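Local coordinates for protein 6-phosphogluconate dehydrogenase NAD-binding (Dyadobacter fermentans, PDB 4GBJ) that probably acts as a dinucleotide-dependent oxidoreductase that binds NAD or NADP, at residues F79-V84 with E112-H117; F124-A129 with F219-K224; E190-A195 with S204-L209; K275-L280 with L285-S290. All coordinates share one frame; numbering follows the deposited sequence.

Contact 1: residues F79-V84 with E112-H117; sequences FSMELV and EWYGAH
The CA atoms of V84 and Y114, 7.2 Å apart, are the nearest CA pair between segments 79-84 and 112-117, at the start of one helix and just past the end of another. No hydrogen bond crosses between the segments. S80 occupies the N-cap of helix 81-87, where its OG accepts a weak bond from L83 N. In segment 112-117, G115, with positive phi, is the C-prime residue of a Schellman motif in which A116 N reaches H111 O. The two helices belong to successive beta-alpha-beta crossovers of the Rossmann-type domain: the first leads into strand 92-95, the second from there to the neighbouring parallel strand 117-124. On the buried side, V84 places CG1 anti to its own N (chi1 177°), which sends this methyl to Y114 CD2 at 3.8 Å; the two side chains cross at about a right angle. The carbonyl oxygen M81 O lies 3.7 Å from Y114 CE2, approaching the ring obliquely without a hydrogen bond. Farther out, the selenomethionine M81 bends at chi3 and brings SE to 3.8 Å from W113 CZ3. SE lies near the indole plane, 89° off the ring normal, which makes this an edge-on Met-aromatic contact. W113 also sets its CB against one face of the Y114 ring, while its NE1 is hydrogen-bonded to Q109 OE1.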
loop_
_atom_site.group_PDB
_atom_site.type_symbol
_atom_site.label_atom_id
_atom_site.label_comp_id
_atom_site.label_asym_id
_atom_site.label_seq_id
_atom_site.Cartn_x
_atom_site.Cartn_y
_atom_site.Cartn_z
ATOM N N PHE B 79 33.073 0.803 13.429
ATOM C CA PHE B 79 33.781 1.757 12.609
ATOM C C PHE B 79 34.404 2.903 13.439
ATOM O O PHE B 79 34.108 4.097 13.262
ATOM C CB PHE B 79 32.874 2.261 11.474
ATOM C CG PHE B 79 32.816 1.180 10.421
ATOM C CD1 PHE B 79 33.758 1.128 9.414
ATOM C CD2 PHE B 79 31.962 0.094 10.562
ATOM C CE1 PHE B 79 33.786 0.061 8.515
ATOM C CE2 PHE B 79 32.013 -0.991 9.663
ATOM C CZ PHE B 79 32.948 -1.008 8.675
ATOM N N SER B 80 35.342 2.512 14.296
ATOM C CA SER B 80 36.094 3.432 15.135
ATOM C C SER B 80 37.057 4.200 14.262
ATOM O O SER B 80 37.335 3.769 13.146
ATOM C CB SER B 80 36.865 2.644 16.186
ATOM O OG SER B 80 37.806 1.796 15.535
HETATM N N MSE B 81 37.629 5.286 14.777
HETATM C CA MSE B 81 38.631 6.063 14.034
HETATM C C MSE B 81 39.841 5.220 13.575
HETATM O O MSE B 81 40.354 5.457 12.487
HETATM C CB MSE B 81 39.158 7.216 14.909
HETATM C CG MSE B 81 38.198 8.387 15.013
HETATM SE SE MSE B 81 39.233 9.922 15.808
HETATM C CE MSE B 81 39.931 9.175 17.341
ATOM N N GLU B 82 40.306 4.275 14.417
ATOM C CA GLU B 82 41.480 3.455 14.130
ATOM C C GLU B 82 41.185 2.420 13.038
ATOM O O GLU B 82 42.056 2.165 12.218
ATOM C CB GLU B 82 42.048 2.784 15.398
ATOM C CG GLU B 82 41.214 1.643 15.955
ATOM C CD GLU B 82 41.352 1.455 17.457
ATOM O OE1 GLU B 82 40.348 1.664 18.180
ATOM O OE2 GLU B 82 42.478 1.150 17.914
ATOM N N LEU B 83 39.959 1.905 12.951
ATOM C CA LEU B 83 39.605 0.974 11.903
ATOM C C LEU B 83 39.465 1.720 10.561
ATOM O O LEU B 83 40.041 1.281 9.560
ATOM C CB LEU B 83 38.338 0.192 12.245
ATOM C CG LEU B 83 37.989 -0.896 11.204
ATOM C CD1 LEU B 83 37.314 -2.094 11.863
ATOM C CD2 LEU B 83 37.055 -0.369 10.118
ATOM N N VAL B 84 38.772 2.864 10.558
ATOM C CA VAL B 84 38.580 3.709 9.362
ATOM C C VAL B 84 39.968 4.226 8.857
ATOM O O VAL B 84 40.224 4.345 7.654
ATOM C CB VAL B 84 37.619 4.896 9.692
ATOM C CG1 VAL B 84 37.454 5.839 8.511
ATOM C CG2 VAL B 84 36.246 4.398 10.148
ATOM N N GLU B 112 36.213 10.427 5.293
ATOM C CA GLU B 112 36.924 11.469 4.517
ATOM C C GLU B 112 38.136 12.063 5.229
ATOM O O GLU B 112 38.995 12.618 4.549
ATOM C CB GLU B 112 35.979 12.624 4.138
ATOM C CG GLU B 112 34.883 12.220 3.156
ATOM C CD GLU B 112 35.290 11.569 1.836
ATOM O OE1 GLU B 112 34.431 10.881 1.230
ATOM O OE2 GLU B 112 36.452 11.757 1.393
ATOM N N TRP B 113 38.230 11.958 6.567
ATOM C CA TRP B 113 39.412 12.445 7.282
ATOM C C TRP B 113 40.650 11.684 6.865
ATOM O O TRP B 113 41.750 12.244 6.870
ATOM C CB TRP B 113 39.274 12.273 8.800
ATOM C CG TRP B 113 38.126 12.954 9.472
ATOM C CD1 TRP B 113 37.315 13.932 8.970
ATOM C CD2 TRP B 113 37.771 12.804 10.841
ATOM N NE1 TRP B 113 36.342 14.250 9.892
ATOM C CE2 TRP B 113 36.632 13.613 11.071
ATOM C CE3 TRP B 113 38.265 12.013 11.885
ATOM C CZ2 TRP B 113 35.980 13.651 12.306
ATOM C CZ3 TRP B 113 37.625 12.057 13.115
ATOM C CH2 TRP B 113 36.488 12.860 13.315
ATOM N N TYR B 114 40.469 10.372 6.576
ATOM C CA TYR B 114 41.556 9.467 6.167
ATOM C C TYR B 114 41.592 9.199 4.650
ATOM O O TYR B 114 42.317 8.308 4.225
ATOM C CB TYR B 114 41.365 8.143 6.926
ATOM C CG TYR B 114 41.416 8.398 8.414
ATOM C CD1 TYR B 114 42.587 8.849 9.018
ATOM C CD2 TYR B 114 40.270 8.328 9.192
ATOM C CE1 TYR B 114 42.605 9.247 10.347
ATOM C CE2 TYR B 114 40.303 8.615 10.551
ATOM C CZ TYR B 114 41.469 9.103 11.122
ATOM O OH TYR B 114 41.539 9.438 12.450
ATOM N N GLY B 115 40.840 9.954 3.850
ATOM C CA GLY B 115 40.824 9.760 2.399
ATOM C C GLY B 115 40.018 8.545 1.946
ATOM O O GLY B 115 40.143 8.125 0.796
ATOM N N ALA B 116 39.189 7.970 2.832
ATOM C CA ALA B 116 38.333 6.818 2.523
ATOM C C ALA B 116 36.932 7.316 2.147
ATOM O O ALA B 116 36.606 8.481 2.392
ATOM C CB ALA B 116 38.263 5.876 3.720
ATOM N N HIS B 117 36.089 6.442 1.598
ATOM C CA HIS B 117 34.749 6.835 1.176
ATOM C C HIS B 117 33.701 5.920 1.778
ATOM O O HIS B 117 33.786 4.701 1.662
ATOM C CB HIS B 117 34.615 6.814 -0.358
ATOM C CG HIS B 117 35.698 7.543 -1.088
ATOM N ND1 HIS B 117 35.690 8.907 -1.176
ATOM C CD2 HIS B 117 36.748 7.064 -1.800
ATOM C CE1 HIS B 117 36.739 9.236 -1.914
ATOM N NE2 HIS B 117 37.442 8.159 -2.257
#

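Contact 2: residues F124-A129 with F219-K224; sequences FARPEA and FQNYGK
R126 NH2 lies 2.7 Å from N221 OD1, the shortest polar approach here, yet the N-H...O angle of 117° makes it a weak, strongly bent hydrogen bond. The oxygen lies near the guanidinium plane, at its edge, and the amide plane of N221 stands at 90° to that plane. The span is long: the CA atoms of R126 and N221, the nearest across the two segments, are 11.6 Å apart, and the arginine side chain covers a little over half of that distance. A bend at chi3 (-74°) turns its tip toward helix 217-228. The other terminal nitrogen, R126 NH1, comes 3.9 Å from Y222 CE2, with guanidinium and phenol planes steeply inclined, an oblique approach rather than a stack. Y222 is itself buried against I181 and L185 of helix 169-197. Within its own segment R126 is the N-cap residue of helix 127-131, and its NE faces E128 OE2 at 4.0 Å, a long salt bridge. With a leucine here, N221 OD1 would probably be left without the R126 donor and the E128 carboxylate without its distant counter-charge. K174, the predicted active-site residue, lies about 8 Å from R126, side chain to side chain, and has a cation-pi contact with F124. The arrangement is consistent with the interdomain cleft of the 3-hydroxyisobutyrate dehydrogenase family, where the Rossmann-type domain faces the helical domain.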
loop_
_atom_site.group_PDB
_atom_site.type_symbol
_atom_site.label_atom_id
_atom_site.label_comp_id
_atom_site.label_asym_id
_atom_site.label_seq_id
_atom_site.Cartn_x
_atom_site.Cartn_y
_atom_site.Cartn_z
ATOM N N PHE B 124 16.973 -3.684 0.113
ATOM C CA PHE B 124 15.542 -3.911 0.106
ATOM C C PHE B 124 15.398 -5.339 -0.309
ATOM O O PHE B 124 15.282 -5.639 -1.499
ATOM C CB PHE B 124 14.832 -2.946 -0.866
ATOM C CG PHE B 124 15.033 -1.476 -0.549
ATOM C CD1 PHE B 124 13.972 -0.691 -0.129
ATOM C CD2 PHE B 124 16.303 -0.900 -0.600
ATOM C CE1 PHE B 124 14.144 0.666 0.111
ATOM C CE2 PHE B 124 16.499 0.432 -0.261
ATOM C CZ PHE B 124 15.411 1.226 0.025
ATOM N N ALA B 125 15.554 -6.241 0.653
ATOM C CA ALA B 125 15.490 -7.679 0.369
ATOM C C ALA B 125 15.408 -8.493 1.625
ATOM O O ALA B 125 16.261 -8.349 2.487
ATOM C CB ALA B 125 16.749 -8.122 -0.403
ATOM N N ARG B 126 14.464 -9.401 1.699
ATOM C CA ARG B 126 14.431 -10.396 2.763
ATOM C C ARG B 126 15.448 -11.500 2.349
ATOM O O ARG B 126 15.747 -11.619 1.156
ATOM C CB ARG B 126 13.010 -10.943 2.949
ATOM C CG ARG B 126 12.023 -9.856 3.379
ATOM C CD ARG B 126 10.711 -10.412 3.922
ATOM N NE ARG B 126 9.849 -10.947 2.863
ATOM C CZ ARG B 126 9.077 -10.222 2.052
ATOM N NH1 ARG B 126 9.048 -8.897 2.151
ATOM N NH2 ARG B 126 8.337 -10.818 1.127
ATOM N N PRO B 127 15.992 -12.309 3.283
ATOM C CA PRO B 127 17.000 -13.335 2.902
ATOM C C PRO B 127 16.686 -14.193 1.670
ATOM O O PRO B 127 17.598 -14.496 0.895
ATOM C CB PRO B 127 17.071 -14.216 4.142
ATOM C CG PRO B 127 16.818 -13.262 5.258
ATOM C CD PRO B 127 15.794 -12.272 4.744
ATOM N N GLU B 128 15.404 -14.524 1.451
ATOM C CA GLU B 128 15.005 -15.329 0.297
ATOM C C GLU B 128 15.221 -14.542 -0.999
ATOM O O GLU B 128 15.686 -15.110 -1.996
ATOM C CB GLU B 128 13.534 -15.785 0.374
ATOM C CG GLU B 128 13.041 -16.219 1.751
ATOM C CD GLU B 128 12.468 -15.108 2.619
ATOM O OE1 GLU B 128 13.133 -14.762 3.623
ATOM O OE2 GLU B 128 11.406 -14.538 2.264
ATOM N N ALA B 129 14.885 -13.235 -0.979
ATOM C CA ALA B 129 15.020 -12.356 -2.143
ATOM C C ALA B 129 16.473 -12.192 -2.549
ATOM O O ALA B 129 16.723 -11.924 -3.727
ATOM C CB ALA B 129 14.393 -10.982 -1.871
ATOM N N PHE B 219 1.732 -6.290 -0.172
ATOM C CA PHE B 219 0.346 -6.545 0.258
ATOM C C PHE B 219 -0.059 -7.991 0.227
ATOM O O PHE B 219 -0.876 -8.377 1.048
ATOM C CB PHE B 219 -0.666 -5.734 -0.579
ATOM C CG PHE B 219 -0.540 -4.278 -0.278
ATOM C CD1 PHE B 219 -1.322 -3.688 0.688
ATOM C CD2 PHE B 219 0.336 -3.482 -0.987
ATOM C CE1 PHE B 219 -1.206 -2.335 0.976
ATOM C CE2 PHE B 219 0.479 -2.126 -0.674
ATOM C CZ PHE B 219 -0.292 -1.566 0.309
ATOM N N GLN B 220 0.465 -8.779 -0.682
ATOM C CA GLN B 220 0.108 -10.189 -0.774
ATOM C C GLN B 220 0.828 -11.006 0.335
ATOM O O GLN B 220 0.200 -11.871 0.970
ATOM C CB GLN B 220 0.428 -10.717 -2.187
ATOM C CG GLN B 220 -0.480 -10.013 -3.247
ATOM C CD GLN B 220 -0.463 -10.605 -4.659
ATOM O OE1 GLN B 220 -1.530 -10.854 -5.293
ATOM N NE2 GLN B 220 0.727 -10.711 -5.235
ATOM N N ASN B 221 2.111 -10.702 0.580
ATOM C CA ASN B 221 2.881 -11.371 1.631
ATOM C C ASN B 221 2.468 -10.896 3.014
ATOM O O ASN B 221 2.141 -11.715 3.867
ATOM C CB ASN B 221 4.379 -11.121 1.450
ATOM C CG ASN B 221 5.007 -11.649 0.166
ATOM O OD1 ASN B 221 6.063 -11.168 -0.257
ATOM N ND2 ASN B 221 4.454 -12.687 -0.464
ATOM N N TYR B 222 2.415 -9.585 3.221
ATOM C CA TYR B 222 2.034 -9.079 4.527
ATOM C C TYR B 222 0.512 -9.208 4.753
ATOM O O TYR B 222 0.119 -9.436 5.878
ATOM C CB TYR B 222 2.539 -7.652 4.758
ATOM C CG TYR B 222 4.036 -7.582 5.007
ATOM C CD1 TYR B 222 4.578 -7.967 6.225
ATOM C CD2 TYR B 222 4.914 -7.205 3.998
ATOM C CE1 TYR B 222 5.948 -7.911 6.458
ATOM C CE2 TYR B 222 6.286 -7.115 4.227
ATOM C CZ TYR B 222 6.797 -7.436 5.472
ATOM O OH TYR B 222 8.156 -7.385 5.699
ATOM N N GLY B 223 -0.304 -9.187 3.697
ATOM C CA GLY B 223 -1.747 -9.290 3.845
ATOM C C GLY B 223 -2.226 -10.612 4.383
ATOM O O GLY B 223 -3.210 -10.659 5.117
ATOM N N LYS B 224 -1.542 -11.684 4.031
ATOM C CA LYS B 224 -1.877 -13.021 4.502
ATOM C C LYS B 224 -1.650 -13.081 6.021
ATOM O O LYS B 224 -2.483 -13.622 6.738
ATOM C CB LYS B 224 -1.024 -14.078 3.754
ATOM C CG LYS B 224 -1.479 -15.524 3.899
ATOM C CD LYS B 224 -2.339 -16.001 2.717
ATOM C CE LYS B 224 -1.479 -16.450 1.540
ATOM N NZ LYS B 224 -2.276 -16.845 0.346
#

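Contact 3: residues E190-A195 with S204-L209; sequences EAFTMA and SIYEML
In the helical C-terminal domain, the long helix 169-197 turns back through a short connection into helix 202-211, and F192 and A195 on the first helix meet I205 and Y206 on the second. The two segments run at 130° to each other, between perpendicular and antiparallel, with their axes 10.2 Å apart at the closest. F192 and I205 are the nearest residues by backbone, their CA atoms separated by 6.9 Å. No hydrogen bond crosses; the interface is mostly apolar, and the residues that touch are all buried. I205 supplies two methyls to it. With CG1 anti to the backbone N (chi1 178°) and the chain extended beyond, CD1 reaches A195 CB at 3.8 Å and also comes near A191 O. The other branch, CG2, which takes the crowded position between backbone N and carbonyl carbon, touches F192 CD1 at 3.8 Å and lies beside A195 CB as well, so the alanine methyl is met by both ends of the fork. The phenyl ring of F192 reaches across to the backbone of the second helix and presents one face to Y206 N. Its far atom, CZ, presses on Y206 CB at 3.6 Å and sits at the edge of the tyrosine ring, near that ring's plane. F192 also packs on V226 of helix 217-228. The second subunit borders the same helices, M208 packing on its F161 and E190 OE2 accepting a hydrogen bond from its F261 N. The phenol of Y206 runs on beyond the interface, and its OH is hydrogen-bonded to Q220 O.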
loop_
_atom_site.group_PDB
_atom_site.type_symbol
_atom_site.label_atom_id
_atom_site.label_comp_id
_atom_site.label_asym_id
_atom_site.label_seq_id
_atom_site.Cartn_x
_atom_site.Cartn_y
_atom_site.Cartn_z
ATOM N N GLU B 190 -6.826 -2.201 9.985
ATOM C CA GLU B 190 -8.032 -1.387 10.133
ATOM C C GLU B 190 -9.131 -1.866 9.244
ATOM O O GLU B 190 -10.267 -2.059 9.695
ATOM C CB GLU B 190 -7.741 0.104 9.826
ATOM C CG GLU B 190 -6.837 0.739 10.883
ATOM C CD GLU B 190 -6.586 2.231 10.710
ATOM O OE1 GLU B 190 -7.471 2.897 10.157
ATOM O OE2 GLU B 190 -5.496 2.734 11.063
ATOM N N ALA B 191 -8.807 -2.039 7.963
ATOM C CA ALA B 191 -9.779 -2.446 6.949
ATOM C C ALA B 191 -10.287 -3.840 7.197
ATOM O O ALA B 191 -11.507 -4.040 7.161
ATOM C CB ALA B 191 -9.174 -2.349 5.551
ATOM N N PHE B 192 -9.393 -4.797 7.539
ATOM C CA PHE B 192 -9.822 -6.194 7.759
ATOM C C PHE B 192 -10.593 -6.373 9.026
ATOM O O PHE B 192 -11.525 -7.180 9.032
ATOM C CB PHE B 192 -8.665 -7.170 7.727
ATOM C CG PHE B 192 -7.834 -7.325 6.461
ATOM C CD1 PHE B 192 -8.119 -6.582 5.312
ATOM C CD2 PHE B 192 -6.753 -8.196 6.430
ATOM C CE1 PHE B 192 -7.324 -6.688 4.174
ATOM C CE2 PHE B 192 -5.972 -8.324 5.272
ATOM C CZ PHE B 192 -6.243 -7.539 4.162
ATOM N N THR B 193 -10.330 -5.541 10.058
ATOM C CA THR B 193 -11.099 -5.517 11.308
ATOM C C THR B 193 -12.465 -4.932 11.070
ATOM O O THR B 193 -13.424 -5.470 11.607
ATOM C CB THR B 193 -10.316 -4.762 12.414
ATOM O OG1 THR B 193 -9.128 -5.497 12.625
ATOM C CG2 THR B 193 -11.078 -4.662 13.725
HETATM N N MSE B 194 -12.591 -3.849 10.283
HETATM C CA MSE B 194 -13.899 -3.300 9.964
HETATM C C MSE B 194 -14.761 -4.372 9.286
HETATM O O MSE B 194 -15.971 -4.497 9.556
HETATM C CB MSE B 194 -13.806 -2.052 9.024
HETATM C CG MSE B 194 -15.212 -1.640 8.382
HETATM SE SE MSE B 194 -14.986 0.034 7.384
HETATM C CE MSE B 194 -14.088 -0.645 5.758
ATOM N N ALA B 195 -14.157 -5.092 8.328
ATOM C CA ALA B 195 -14.850 -6.160 7.604
ATOM C C ALA B 195 -15.247 -7.263 8.581
ATOM O O ALA B 195 -16.428 -7.658 8.637
ATOM C CB ALA B 195 -13.943 -6.701 6.494
ATOM N N SER B 204 -11.375 -13.333 2.958
ATOM C CA SER B 204 -12.125 -12.992 1.721
ATOM C C SER B 204 -11.888 -11.548 1.272
ATOM O O SER B 204 -11.725 -11.311 0.078
ATOM C CB SER B 204 -13.622 -13.274 1.878
ATOM O OG SER B 204 -14.254 -12.387 2.786
ATOM N N ILE B 205 -11.903 -10.580 2.205
ATOM C CA ILE B 205 -11.593 -9.181 1.854
ATOM C C ILE B 205 -10.113 -9.109 1.400
ATOM O O ILE B 205 -9.802 -8.417 0.439
ATOM C CB ILE B 205 -11.929 -8.121 2.959
ATOM C CG1 ILE B 205 -11.511 -6.710 2.491
ATOM C CG2 ILE B 205 -11.251 -8.420 4.323
ATOM C CD1 ILE B 205 -11.993 -5.561 3.386
ATOM N N TYR B 206 -9.193 -9.763 2.114
ATOM C CA TYR B 206 -7.766 -9.838 1.711
ATOM C C TYR B 206 -7.587 -10.370 0.251
ATOM O O TYR B 206 -6.915 -9.761 -0.580
ATOM C CB TYR B 206 -6.973 -10.760 2.694
ATOM C CG TYR B 206 -5.695 -11.323 2.132
ATOM C CD1 TYR B 206 -4.586 -10.531 1.968
ATOM C CD2 TYR B 206 -5.627 -12.649 1.685
ATOM C CE1 TYR B 206 -3.420 -11.027 1.371
ATOM C CE2 TYR B 206 -4.468 -13.166 1.126
ATOM C CZ TYR B 206 -3.382 -12.335 0.910
ATOM O OH TYR B 206 -2.216 -12.848 0.379
ATOM N N GLU B 207 -8.207 -11.480 -0.044
ATOM C CA GLU B 207 -8.077 -12.088 -1.367
ATOM C C GLU B 207 -8.604 -11.172 -2.463
ATOM O O GLU B 207 -7.950 -11.029 -3.488
ATOM C CB GLU B 207 -8.814 -13.441 -1.445
ATOM C CG GLU B 207 -8.037 -14.527 -0.747
ATOM C CD GLU B 207 -8.770 -15.851 -0.602
ATOM O OE1 GLU B 207 -9.936 -15.958 -1.040
ATOM O OE2 GLU B 207 -8.161 -16.794 -0.054
HETATM N N MSE B 208 -9.732 -10.489 -2.219
HETATM C CA MSE B 208 -10.307 -9.631 -3.239
HETATM C C MSE B 208 -9.459 -8.428 -3.478
HETATM O O MSE B 208 -9.091 -8.166 -4.621
HETATM C CB MSE B 208 -11.726 -9.220 -2.866
HETATM C CG MSE B 208 -12.502 -8.567 -4.001
HETATM SE SE MSE B 208 -12.125 -6.663 -4.084
HETATM C CE MSE B 208 -12.541 -6.394 -5.860
ATOM N N LEU B 209 -9.128 -7.708 -2.422
ATOM C CA LEU B 209 -8.376 -6.458 -2.554
ATOM C C LEU B 209 -6.945 -6.634 -3.069
ATOM O O LEU B 209 -6.465 -5.780 -3.850
ATOM C CB LEU B 209 -8.380 -5.705 -1.203
ATOM C CG LEU B 209 -9.773 -5.090 -0.817
ATOM C CD1 LEU B 209 -9.716 -4.420 0.569
ATOM C CD2 LEU B 209 -10.237 -4.107 -1.848
#

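Contact 4: residues K275-L280 with L285-S290; sequences KGRENL and LALGAS
R277 reaches L287 from the first position of a type I beta turn that ends at L280, just after a Schellman motif closes helix 260-274 with G276 as its C-prime residue and R277 N bonded to G272 O. From CB the side chain sets CG beside its own N (chi1 -65°) and then runs fully extended to NE, which carries the guanidinium toward L287 and G288. Beyond CB and CG, CD is the first atom to touch, 4.1 Å from L287 CD1. NE comes closer, 3.6 Å from L287 CD1, and CZ lies 3.9 Å from L287 CD1. This methyl therefore covers one face of the guanidinium, toward its rim, while K275 CD lies over the opposite face, 3.2 Å above the R277 guanidinium plane, so the flat group is held between two aliphatic chains. At the tip, NH1 rests 3.6 Å from L287 CB and makes a salt bridge with D291 OD2, which joins the turn to the last helix. A methionine in its place would probably leave D291 without its positive mate and K275 and L287 without the flat group that separates them. L287 also packs against N229 and Y231. The turn adds a second, looser apolar touch beside the arginine, where L280 CD1 stands 4.4 Å from L287 CD1.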
loop_
_atom_site.group_PDB
_atom_site.type_symbol
_atom_site.label_atom_id
_atom_site.label_comp_id
_atom_site.label_asym_id
_atom_site.label_seq_id
_atom_site.Cartn_x
_atom_site.Cartn_y
_atom_site.Cartn_z
ATOM N N LYS B 275 1.345 -5.144 25.780
ATOM C CA LYS B 275 0.577 -6.390 25.679
ATOM C C LYS B 275 1.411 -7.677 25.584
ATOM O O LYS B 275 0.836 -8.745 25.440
ATOM C CB LYS B 275 -0.349 -6.295 24.482
ATOM C CG LYS B 275 -1.420 -5.210 24.736
ATOM C CD LYS B 275 -2.437 -5.156 23.672
ATOM C CE LYS B 275 -3.679 -4.434 24.161
ATOM N NZ LYS B 275 -3.395 -3.034 24.493
ATOM N N GLY B 276 2.732 -7.600 25.747
ATOM C CA GLY B 276 3.574 -8.786 25.770
ATOM C C GLY B 276 3.787 -9.404 24.399
ATOM O O GLY B 276 4.071 -10.595 24.299
ATOM N N ARG B 277 3.812 -8.571 23.361
ATOM C CA ARG B 277 3.990 -9.021 21.986
ATOM C C ARG B 277 5.420 -8.925 21.476
ATOM O O ARG B 277 5.644 -9.121 20.285
ATOM C CB ARG B 277 3.057 -8.192 21.072
ATOM C CG ARG B 277 1.616 -8.501 21.412
ATOM C CD ARG B 277 0.659 -7.858 20.479
ATOM N NE ARG B 277 -0.714 -8.179 20.902
ATOM C CZ ARG B 277 -1.754 -7.354 20.838
ATOM N NH1 ARG B 277 -1.615 -6.134 20.336
ATOM N NH2 ARG B 277 -2.943 -7.740 21.287
ATOM N N GLU B 278 6.403 -8.727 22.368
ATOM C CA GLU B 278 7.815 -8.611 21.978
ATOM C C GLU B 278 8.354 -9.815 21.164
ATOM O O GLU B 278 9.349 -9.630 20.485
ATOM C CB GLU B 278 8.728 -8.399 23.189
ATOM C CG GLU B 278 8.711 -9.505 24.230
ATOM C CD GLU B 278 7.608 -9.429 25.273
ATOM O OE1 GLU B 278 6.709 -8.565 25.160
ATOM O OE2 GLU B 278 7.609 -10.289 26.175
ATOM N N ASN B 279 7.783 -11.049 21.293
ATOM C CA ASN B 279 8.302 -12.212 20.573
ATOM C C ASN B 279 7.555 -12.467 19.271
ATOM O O ASN B 279 7.874 -13.428 18.585
ATOM C CB ASN B 279 8.268 -13.457 21.457
ATOM C CG ASN B 279 9.078 -13.247 22.680
ATOM O OD1 ASN B 279 10.235 -12.881 22.595
ATOM N ND2 ASN B 279 8.479 -13.381 23.842
ATOM N N LEU B 280 6.598 -11.627 18.897
ATOM C CA LEU B 280 5.899 -11.842 17.645
ATOM C C LEU B 280 6.639 -11.155 16.507
ATOM O O LEU B 280 7.522 -10.376 16.761
ATOM C CB LEU B 280 4.472 -11.290 17.750
ATOM C CG LEU B 280 3.597 -11.929 18.871
ATOM C CD1 LEU B 280 2.181 -11.372 18.804
ATOM C CD2 LEU B 280 3.521 -13.443 18.749
ATOM N N LEU B 285 1.984 -5.391 14.535
ATOM C CA LEU B 285 1.502 -4.031 14.797
ATOM C C LEU B 285 0.008 -3.970 14.378
ATOM O O LEU B 285 -0.785 -3.198 14.957
ATOM C CB LEU B 285 2.347 -2.965 14.055
ATOM C CG LEU B 285 2.150 -2.884 12.528
ATOM C CD1 LEU B 285 1.013 -1.952 12.139
ATOM C CD2 LEU B 285 3.436 -2.463 11.842
ATOM N N ALA B 286 -0.368 -4.783 13.356
ATOM C CA ALA B 286 -1.735 -4.823 12.827
ATOM C C ALA B 286 -2.789 -5.344 13.842
ATOM O O ALA B 286 -3.987 -5.122 13.610
ATOM C CB ALA B 286 -1.786 -5.642 11.547
ATOM N N LEU B 287 -2.354 -6.005 14.951
ATOM C CA LEU B 287 -3.237 -6.437 16.029
ATOM C C LEU B 287 -3.823 -5.303 16.795
ATOM O O LEU B 287 -4.841 -5.525 17.435
ATOM C CB LEU B 287 -2.549 -7.385 17.038
ATOM C CG LEU B 287 -2.432 -8.820 16.632
ATOM C CD1 LEU B 287 -1.721 -9.623 17.706
ATOM C CD2 LEU B 287 -3.834 -9.456 16.418
ATOM N N GLY B 288 -3.226 -4.107 16.771
ATOM C CA GLY B 288 -3.797 -2.968 17.505
ATOM C C GLY B 288 -5.217 -2.622 17.087
ATOM O O GLY B 288 -6.046 -2.245 17.914
ATOM N N ALA B 289 -5.508 -2.743 15.803
ATOM C CA ALA B 289 -6.858 -2.443 15.274
ATOM C C ALA B 289 -7.869 -3.434 15.849
ATOM O O ALA B 289 -9.009 -3.051 16.072
ATOM C CB ALA B 289 -6.872 -2.519 13.746
ATOM N N SER B 290 -7.425 -4.704 16.092
ATOM C CA SER B 290 -8.249 -5.773 16.664
ATOM C C SER B 290 -8.491 -5.479 18.129
ATOM O O SER B 290 -9.634 -5.546 18.579
ATOM C CB SER B 290 -7.596 -7.133 16.475
ATOM O OG SER B 290 -7.549 -7.449 15.094
#

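Contact 3 is the buried one, mostly apolar, with no hydrogen bond across it; the other three mix buried and more exposed residues. Contact 1 is the only one wholly within the Rossmann-type domain, about 51 Å from contact 3, centre to centre, and relies on aromatic and selenium packing. Contact 2 bridges the two domains with a weak polar bond. Contacts 3 and 4, and one side of contact 2, lie in the helical part: Y206 of contact 3 packs CE1 against G223 and K224 of contact 2, and T193 CG2 lies 3.5 Å from A289 O of contact 4. Arginines serve contacts 2 and 4 differently, one reaching between the domains to an amide oxygen, the other lying between aliphatic chains. The second subunit touches contacts 2 and 3.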